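Local coordinates for protein pseudoperoxidase (Leishmania major, PDB 5VIA) that binds heme b, its iron held by axial histidine and cysteine ligands, and belongs to the heme peroxidase family, though it is named a pseudoperoxidase, at residues Val43-Arg48 with Ile278-Lys283; Thr148-Val153 with Arg267-Ser272. All blocks are in the same frame, centred on the assembly; numbering follows the deposited sequence.

Contact 1: Val43-Arg48 with Ile278-Lys283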
ATOM      1  N   VAL A  43      -1.617   2.605   4.983  1.00 22.18           N
ATOM      2  CA  VAL A  43      -2.400   3.586   5.736  1.00 21.16           C
ATOM      3  C   VAL A  43      -2.033   3.531   7.231  1.00 23.71           C
ATOM      4  O   VAL A  43      -1.746   4.567   7.854  1.00 22.54           O
ATOM      5  CB  VAL A  43      -3.923   3.345   5.564  1.00 23.66           C
ATOM      6  CG1 VAL A  43      -4.705   4.353   6.347  1.00 23.54           C
ATOM      7  CG2 VAL A  43      -4.314   3.418   4.084  1.00 23.71           C
ATOM      8  N   LEU A  44      -2.015   2.322   7.796  1.00 24.48           N
ATOM      9  CA  LEU A  44      -1.766   2.170   9.229  1.00 23.48           C
ATOM     10  C   LEU A  44      -0.353   2.616   9.580  1.00 24.52           C
ATOM     11  O   LEU A  44      -0.155   3.361  10.534  1.00 25.33           O
ATOM     12  CB  LEU A  44      -1.997   0.718   9.654  1.00 25.07           C
ATOM     13  CG  LEU A  44      -3.480   0.298   9.607  1.00 26.39           C
ATOM     14  CD1 LEU A  44      -3.636  -1.174   9.933  1.00 25.73           C
ATOM     15  CD2 LEU A  44      -4.301   1.149  10.562  1.00 27.67           C
ATOM     16  N   ALA A  45       0.618   2.176   8.789  1.00 24.01           N
ATOM     17  CA  ALA A  45       2.018   2.505   9.042  1.00 23.67           C
ATOM     18  C   ALA A  45       2.268   3.993   8.880  1.00 24.26           C
ATOM     19  O   ALA A  45       3.011   4.585   9.667  1.00 23.06           O
ATOM     20  CB  ALA A  45       2.917   1.715   8.120  1.00 22.30           C
ATOM     21  N   ALA A  46       1.667   4.601   7.853  1.00 22.02           N
ATOM     22  CA  ALA A  46       1.820   6.042   7.655  1.00 21.96           C
ATOM     23  C   ALA A  46       1.232   6.794   8.834  1.00 22.62           C
ATOM     24  O   ALA A  46       1.795   7.807   9.293  1.00 23.95           O
ATOM     25  CB  ALA A  46       1.171   6.496   6.341  1.00 23.77           C
ATOM     26  N   ARG A  47       0.104   6.314   9.346  1.00 26.48           N
ATOM     27  CA  ARG A  47      -0.513   6.963  10.502  1.00 25.45           C
ATOM     28  C   ARG A  47       0.362   6.844  11.763  1.00 26.12           C
ATOM     29  O   ARG A  47       0.526   7.815  12.507  1.00 27.12           O
ATOM     30  CB  ARG A  47      -1.926   6.430  10.751  1.00 27.56           C
ATOM     31  CG  ARG A  47      -2.928   6.898   9.701  1.00 29.38           C
ATOM     32  CD  ARG A  47      -4.250   6.141   9.791  1.00 31.52           C
ATOM     33  NE  ARG A  47      -4.902   6.346  11.073  1.00 33.66           N
ATOM     34  CZ  ARG A  47      -5.677   7.392  11.351  1.00 37.27           C
ATOM     35  NH1 ARG A  47      -5.894   8.335  10.429  1.00 36.94           N
ATOM     36  NH2 ARG A  47      -6.237   7.507  12.549  1.00 37.81           N
ATOM     37  N   ARG A  48       0.926   5.666  12.002  1.00 23.96           N
ATOM     38  CA  ARG A  48       1.830   5.506  13.153  1.00 25.53           C
ATOM     39  C   ARG A  48       3.057   6.419  13.041  1.00 24.18           C
ATOM     40  O   ARG A  48       3.608   6.869  14.048  1.00 25.69           O
ATOM     41  CB  ARG A  48       2.260   4.047  13.297  1.00 24.17           C
ATOM     42  CG  ARG A  48       1.136   3.071  13.658  1.00 26.59           C
ATOM     43  CD  ARG A  48       1.698   1.695  14.094  1.00 25.18           C
ATOM     44  NE  ARG A  48       2.634   1.108  13.129  1.00 24.91           N
ATOM     45  CZ  ARG A  48       2.273   0.450  12.028  1.00 25.45           C
ATOM     46  NH1 ARG A  48       0.987   0.312  11.724  1.00 23.57           N
ATOM     47  NH2 ARG A  48       3.192  -0.063  11.221  1.00 23.57           N
ATOM     48  N   ILE A 278       5.316  -3.053   8.132  1.00 22.66           N
ATOM     49  CA  ILE A 278       4.276  -3.565   9.016  1.00 24.66           C
ATOM     50  C   ILE A 278       4.774  -3.771  10.444  1.00 27.46           C
ATOM     51  O   ILE A 278       3.975  -4.034  11.337  1.00 27.16           O
ATOM     52  CB  ILE A 278       3.621  -4.857   8.485  1.00 24.48           C
ATOM     53  CG1 ILE A 278       4.661  -5.969   8.304  1.00 25.35           C
ATOM     54  CG2 ILE A 278       2.884  -4.567   7.167  1.00 21.33           C
ATOM     55  CD1 ILE A 278       4.059  -7.314   7.945  1.00 26.92           C
ATOM     56  N   GLU A 279       6.088  -3.653  10.653  1.00 24.42           N
ATOM     57  CA  GLU A 279       6.651  -3.717  12.007  1.00 26.13           C
ATOM     58  C   GLU A 279       7.006  -2.335  12.529  1.00 24.12           C
ATOM     59  O   GLU A 279       7.264  -2.168  13.728  1.00 26.69           O
ATOM     60  CB  GLU A 279       7.899  -4.617  12.049  1.00 27.36           C
ATOM     61  CG  GLU A 279       7.629  -6.080  11.691  1.00 29.28           C
ATOM     62  CD  GLU A 279       8.837  -6.986  11.910  1.00 29.64           C
ATOM     63  OE1 GLU A 279       9.957  -6.474  12.164  1.00 30.22           O
ATOM     64  OE2 GLU A 279       8.662  -8.217  11.827  1.00 30.24           O
ATOM     65  N   SER A 280       7.015  -1.346  11.638  1.00 24.33           N
ATOM     66  CA  SER A 280       7.427   0.019  12.005  1.00 26.14           C
ATOM     67  C   SER A 280       6.565   0.641  13.097  1.00 28.85           C
ATOM     68  O   SER A 280       5.328   0.519  13.087  1.00 27.21           O
ATOM     69  CB  SER A 280       7.449   0.936  10.782  1.00 23.32           C
ATOM     70  OG  SER A 280       6.165   1.035  10.167  1.00 23.75           O
ATOM     71  N   ASN A 281       7.231   1.306  14.042  1.00 25.31           N
ATOM     72  CA  ASN A 281       6.566   1.971  15.159  1.00 26.95           C
ATOM     73  C   ASN A 281       5.729   1.030  16.018  1.00 27.60           C
ATOM     74  O   ASN A 281       4.710   1.434  16.579  1.00 32.81           O
ATOM     75  CB  ASN A 281       5.745   3.183  14.690  1.00 25.97           C
ATOM     76  CG  ASN A 281       6.617   4.322  14.207  1.00 31.73           C
ATOM     77  OD1 ASN A 281       6.640   4.648  13.010  1.00 30.50           O
ATOM     78  ND2 ASN A 281       7.351   4.932  15.130  1.00 27.76           N
ATOM     79  N   PHE A 282       6.163  -0.227  16.104  1.00 26.85           N
ATOM     80  CA  PHE A 282       5.634  -1.171  17.090  1.00 30.04           C
ATOM     81  C   PHE A 282       6.789  -1.584  18.006  1.00 33.60           C
ATOM     82  O   PHE A 282       7.899  -1.796  17.534  1.00 34.91           O
ATOM     83  CB  PHE A 282       5.077  -2.425  16.413  1.00 28.52           C
ATOM     84  CG  PHE A 282       3.735  -2.226  15.751  1.00 29.39           C
ATOM     85  CD1 PHE A 282       2.623  -1.868  16.502  1.00 30.88           C
ATOM     86  CD2 PHE A 282       3.586  -2.419  14.389  1.00 28.39           C
ATOM     87  CE1 PHE A 282       1.384  -1.690  15.899  1.00 31.38           C
ATOM     88  CE2 PHE A 282       2.347  -2.248  13.771  1.00 25.73           C
ATOM     89  CZ  PHE A 282       1.247  -1.878  14.533  1.00 28.60           C
ATOM     90  N   LYS A 283       6.539  -1.706  19.305  1.00 35.40           N
ATOM     91  CA  LYS A 283       7.593  -2.158  20.212  1.00 37.18           C
ATOM     92  C   LYS A 283       7.404  -3.580  20.726  1.00 33.97           C
ATOM     93  O   LYS A 283       6.276  -4.064  20.865  1.00 37.73           O
ATOM     94  CB  LYS A 283       7.722  -1.204  21.393  1.00 38.28           C
ATOM     95  CG  LYS A 283       8.201   0.178  21.001  1.00 39.55           C
ATOM     96  CD  LYS A 283       8.182   1.082  22.209  1.00 46.55           C
ATOM     97  CE  LYS A 283       8.656   2.475  21.850  1.00 52.55           C
ATOM     98  NZ  LYS A 283       8.699   3.314  23.070  1.00 55.05           N
TER
HETATM   99  O   HOH W   1       4.990   3.481  11.048  1.00 21.70           O
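R48 reaches toward F282 with CG anti to its own carbonyl carbon (chi1 -66°), and a bend at chi3 (-53°) turns NE toward the chain at S280. The motif is a helix end continued by a type II beta turn, E279 to F282, docked against helix 33-49 of the peroxidase fold. A long, planar cation suits this place because one group serves two partners. Its edge, NE and NH2 side-on, grips a single acceptor, S280 O, with NE at 2.8 Å and NH2 at 2.9 Å from that oxygen; the second donor comes in on a lone pair. CE2 of F282 lies over the centre of one guanidinium face, 3.2 Å from CZ of R48, while NE of R48 stands near the rim of the ring, the planes 24° apart. CD of R48 adds a CH-pi contact over the ring face, 4.0 Å from the F282 centroid. CA of A45 lies against the opposite guanidinium face, toward its rim. N281, in the left-handed backbone conformation that the turn requires, packs CB on CB of R48. Around it, OG of S280 is hydrogen-bonded to M277 O. A water within hydrogen-bonding distance of S280 OG and N281 OD1 also approaches A45. It stands 2.7 Å from A45 O.

Contact 2: Thr148-Val153 with Arg267-Ser272; sequences TEAECV and REQFQS
E151 and S272 make the tight part of this contact: OG of S272 donates to OE2 of E151 across 2.6 Å, meeting the carboxylate on its anti side and 22° out of its plane. OG of S272 is placed for this by lying anti to its backbone N (chi1 168°). The other oxygen, OE1, accepts from the backbone N of T148 at 2.9 Å and forms a salt bridge with K276, one turn farther along helix 263-279. A glutamate suits this buried position because its two oxygens can serve separate partners, and the lysine probably stabilises its negative charge. Beside it, OE1 of Q269 touches the methyl of A150, 3.5 Å from CB, and CG of E151; alanine is small enough for the helices to pass with axes 8.2 Å apart at 90°.

The other side is looser and wetter. A bend at chi2 of Q269 carries its amide toward T148, yet OE1 of Q269 stays 4.4 Å from OG1 of T148, and a water bridges the two, donating to Q269. NE2 turns back along its own helix to OE2 of E268. A threonine suits the helix start because OG1 can accept from N of E151, 3.1 Å away, while the E151 side chain answers at N of T148. This reciprocal pair is a capping box, here opening helix 149-155 where it crosses helix 263-279 of the peroxidase fold.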
ATOM      1  N   THR A 148      15.660   1.743   3.254  1.00 22.83           N
ATOM      2  CA  THR A 148      16.686   2.190   2.307  1.00 23.41           C
ATOM      3  C   THR A 148      15.957   2.708   1.070  1.00 22.51           C
ATOM      4  O   THR A 148      14.746   2.480   0.923  1.00 22.22           O
ATOM      5  CB  THR A 148      17.572   1.031   1.834  1.00 23.37           C
ATOM      6  OG1 THR A 148      16.749   0.080   1.131  1.00 23.63           O
ATOM      7  CG2 THR A 148      18.263   0.343   3.016  1.00 24.15           C
ATOM      8  N   GLU A 149      16.674   3.365   0.160  1.00 31.33           N
ATOM      9  CA  GLU A 149      16.006   3.821  -1.060  1.00 31.55           C
ATOM     10  C   GLU A 149      15.521   2.641  -1.911  1.00 31.50           C
ATOM     11  O   GLU A 149      14.450   2.702  -2.522  1.00 32.13           O
ATOM     12  CB  GLU A 149      16.861   4.806  -1.879  1.00 32.17           C
ATOM     13  CG  GLU A 149      16.041   5.374  -3.057  1.00 37.25           C
ATOM     14  CD  GLU A 149      16.658   6.573  -3.742  1.00 40.34           C
ATOM     15  OE1 GLU A 149      17.853   6.516  -4.098  1.00 41.85           O
ATOM     16  OE2 GLU A 149      15.933   7.577  -3.940  1.00 41.75           O
ATOM     17  N   ALA A 150      16.287   1.555  -1.921  1.00 25.36           N
ATOM     18  CA  ALA A 150      15.879   0.339  -2.628  1.00 26.36           C
ATOM     19  C   ALA A 150      14.541  -0.196  -2.105  1.00 25.70           C
ATOM     20  O   ALA A 150      13.667  -0.587  -2.888  1.00 25.56           O
ATOM     21  CB  ALA A 150      16.961  -0.724  -2.511  1.00 26.81           C
ATOM     22  N   GLU A 151      14.382  -0.204  -0.782  1.00 23.36           N
ATOM     23  CA  GLU A 151      13.149  -0.679  -0.163  1.00 22.94           C
ATOM     24  C   GLU A 151      11.981   0.260  -0.461  1.00 24.37           C
ATOM     25  O   GLU A 151      10.863  -0.201  -0.736  1.00 23.46           O
ATOM     26  CB  GLU A 151      13.341  -0.864   1.351  1.00 24.09           C
ATOM     27  CG  GLU A 151      14.143  -2.127   1.721  1.00 25.66           C
ATOM     28  CD  GLU A 151      14.694  -2.105   3.146  1.00 28.31           C
ATOM     29  OE1 GLU A 151      14.820  -1.007   3.737  1.00 25.05           O
ATOM     30  OE2 GLU A 151      15.029  -3.196   3.670  1.00 28.11           O
ATOM     31  N   CYS A 152      12.224   1.571  -0.419  1.00 24.43           N
ATOM     32  CA  CYS A 152      11.155   2.533  -0.728  1.00 23.91           C
ATOM     33  C   CYS A 152      10.602   2.286  -2.122  1.00 24.06           C
ATOM     34  O   CYS A 152       9.382   2.192  -2.320  1.00 24.16           O
ATOM     35  CB  CYS A 152      11.692   3.966  -0.677  1.00 24.51           C
ATOM     36  SG  CYS A 152      12.117   4.567   0.969  1.00 24.52           S
ATOM     37  N   VAL A 153      11.515   2.183  -3.085  1.00 25.24           N
ATOM     38  CA  VAL A 153      11.142   2.003  -4.490  1.00 25.81           C
ATOM     39  C   VAL A 153      10.452   0.661  -4.693  1.00 26.93           C
ATOM     40  O   VAL A 153       9.474   0.555  -5.448  1.00 26.51           O
ATOM     41  CB  VAL A 153      12.379   2.124  -5.392  1.00 27.90           C
ATOM     42  CG1 VAL A 153      12.064   1.732  -6.837  1.00 26.51           C
ATOM     43  CG2 VAL A 153      12.946   3.540  -5.312  1.00 27.70           C
ATOM     44  N   ARG A 267      11.742  -8.746  -5.829  1.00 28.76           N
ATOM     45  CA  ARG A 267      11.007  -9.532  -4.829  1.00 28.49           C
ATOM     46  C   ARG A 267      11.691  -9.525  -3.458  1.00 31.83           C
ATOM     47  O   ARG A 267      11.033  -9.453  -2.408  1.00 25.87           O
ATOM     48  CB  ARG A 267      10.808 -10.973  -5.296  1.00 32.08           C
ATOM     49  CG  ARG A 267       9.749 -11.129  -6.387  1.00 35.09           C
ATOM     50  CD  ARG A 267       9.339 -12.587  -6.566  1.00 41.37           C
ATOM     51  NE  ARG A 267      10.437 -13.429  -7.023  1.00 48.08           N
ATOM     52  CZ  ARG A 267      10.576 -13.856  -8.277  1.00 52.27           C
ATOM     53  NH1 ARG A 267       9.679 -13.518  -9.195  1.00 53.61           N
ATOM     54  NH2 ARG A 267      11.605 -14.624  -8.614  1.00 51.24           N
ATOM     55  N   GLU A 268      13.015  -9.597  -3.468  1.00 34.54           N
ATOM     56  CA  GLU A 268      13.775  -9.588  -2.222  1.00 33.90           C
ATOM     57  C   GLU A 268      13.583  -8.272  -1.481  1.00 30.35           C
ATOM     58  O   GLU A 268      13.266  -8.254  -0.285  1.00 29.87           O
ATOM     59  CB  GLU A 268      15.260  -9.798  -2.517  1.00 33.20           C
ATOM     60  CG  GLU A 268      16.137  -9.683  -1.291  1.00 39.46           C
ATOM     61  CD  GLU A 268      17.608  -9.668  -1.639  1.00 43.75           C
ATOM     62  OE1 GLU A 268      18.295 -10.672  -1.339  1.00 46.27           O
ATOM     63  OE2 GLU A 268      18.075  -8.651  -2.207  1.00 39.33           O
ATOM     64  N   GLN A 269      13.769  -7.169  -2.201  1.00 27.36           N
ATOM     65  CA  GLN A 269      13.655  -5.832  -1.620  1.00 26.74           C
ATOM     66  C   GLN A 269      12.217  -5.518  -1.184  1.00 26.44           C
ATOM     67  O   GLN A 269      11.989  -4.855  -0.167  1.00 23.13           O
ATOM     68  CB  GLN A 269      14.168  -4.800  -2.629  1.00 24.66           C
ATOM     69  CG  GLN A 269      15.652  -4.987  -2.956  1.00 28.25           C
ATOM     70  CD  GLN A 269      16.524  -4.745  -1.736  1.00 31.80           C
ATOM     71  OE1 GLN A 269      16.280  -3.806  -0.976  1.00 29.27           O
ATOM     72  NE2 GLN A 269      17.542  -5.592  -1.536  1.00 33.43           N
ATOM     73  N   PHE A 270      11.250  -6.008  -1.956  1.00 28.12           N
ATOM     74  CA  PHE A 270       9.843  -5.793  -1.638  1.00 22.50           C
ATOM     75  C   PHE A 270       9.495  -6.410  -0.294  1.00 23.74           C
ATOM     76  O   PHE A 270       8.874  -5.772   0.552  1.00 23.77           O
ATOM     77  CB  PHE A 270       8.942  -6.416  -2.729  1.00 24.70           C
ATOM     78  CG  PHE A 270       7.472  -6.324  -2.416  1.00 24.26           C
ATOM     79  CD1 PHE A 270       6.773  -5.161  -2.675  1.00 22.40           C
ATOM     80  CD2 PHE A 270       6.795  -7.398  -1.843  1.00 28.10           C
ATOM     81  CE1 PHE A 270       5.412  -5.060  -2.375  1.00 24.31           C
ATOM     82  CE2 PHE A 270       5.431  -7.312  -1.545  1.00 24.63           C
ATOM     83  CZ  PHE A 270       4.744  -6.139  -1.818  1.00 23.47           C
ATOM     84  N   GLN A 271       9.888  -7.660  -0.097  1.00 23.90           N
ATOM     85  CA  GLN A 271       9.495  -8.369   1.111  1.00 24.65           C
ATOM     86  C   GLN A 271      10.199  -7.768   2.309  1.00 24.41           C
ATOM     87  O   GLN A 271       9.612  -7.641   3.388  1.00 24.38           O
ATOM     88  CB  GLN A 271       9.760  -9.877   0.974  1.00 26.21           C
ATOM     89  CG  GLN A 271       8.918 -10.516  -0.148  1.00 28.04           C
ATOM     90  CD  GLN A 271       9.049 -12.019  -0.207  1.00 31.15           C
ATOM     91  OE1 GLN A 271       8.355 -12.736   0.512  1.00 32.64           O
ATOM     92  NE2 GLN A 271       9.926 -12.508  -1.075  1.00 31.62           N
ATOM     93  N   SER A 272      11.448  -7.365   2.117  1.00 25.74           N
ATOM     94  CA  SER A 272      12.174  -6.712   3.191  1.00 27.37           C
ATOM     95  C   SER A 272      11.522  -5.378   3.574  1.00 26.42           C
ATOM     96  O   SER A 272      11.348  -5.070   4.759  1.00 26.29           O
ATOM     97  CB  SER A 272      13.640  -6.513   2.792  1.00 29.83           C
ATOM     98  OG  SER A 272      14.261  -5.643   3.706  1.00 33.00           O
TER
HETATM   99  O   HOH W   2      17.855  -2.404   0.764  1.00 22.76           O

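How the contacts relate
Both contacts use helix 263-279: contact 1 takes its C-terminal end and the turn beyond, contact 2 a stretch nearer its middle. Their centres lie about 17 Å apart, and their nearest atoms, about 7 Å apart, do not touch. Contact 2 is nested within the chain loop that contact 1 closes. Contact 1 is partly buried and joins a helix to a turn, its arginine combining a CH-pi contact with an aromatic ring and two hydrogen bonds to a backbone carbonyl. Contact 2, nearer the surface, crosses two helices through small and polar side chains, with a carboxylate as the anchor. Water completes both.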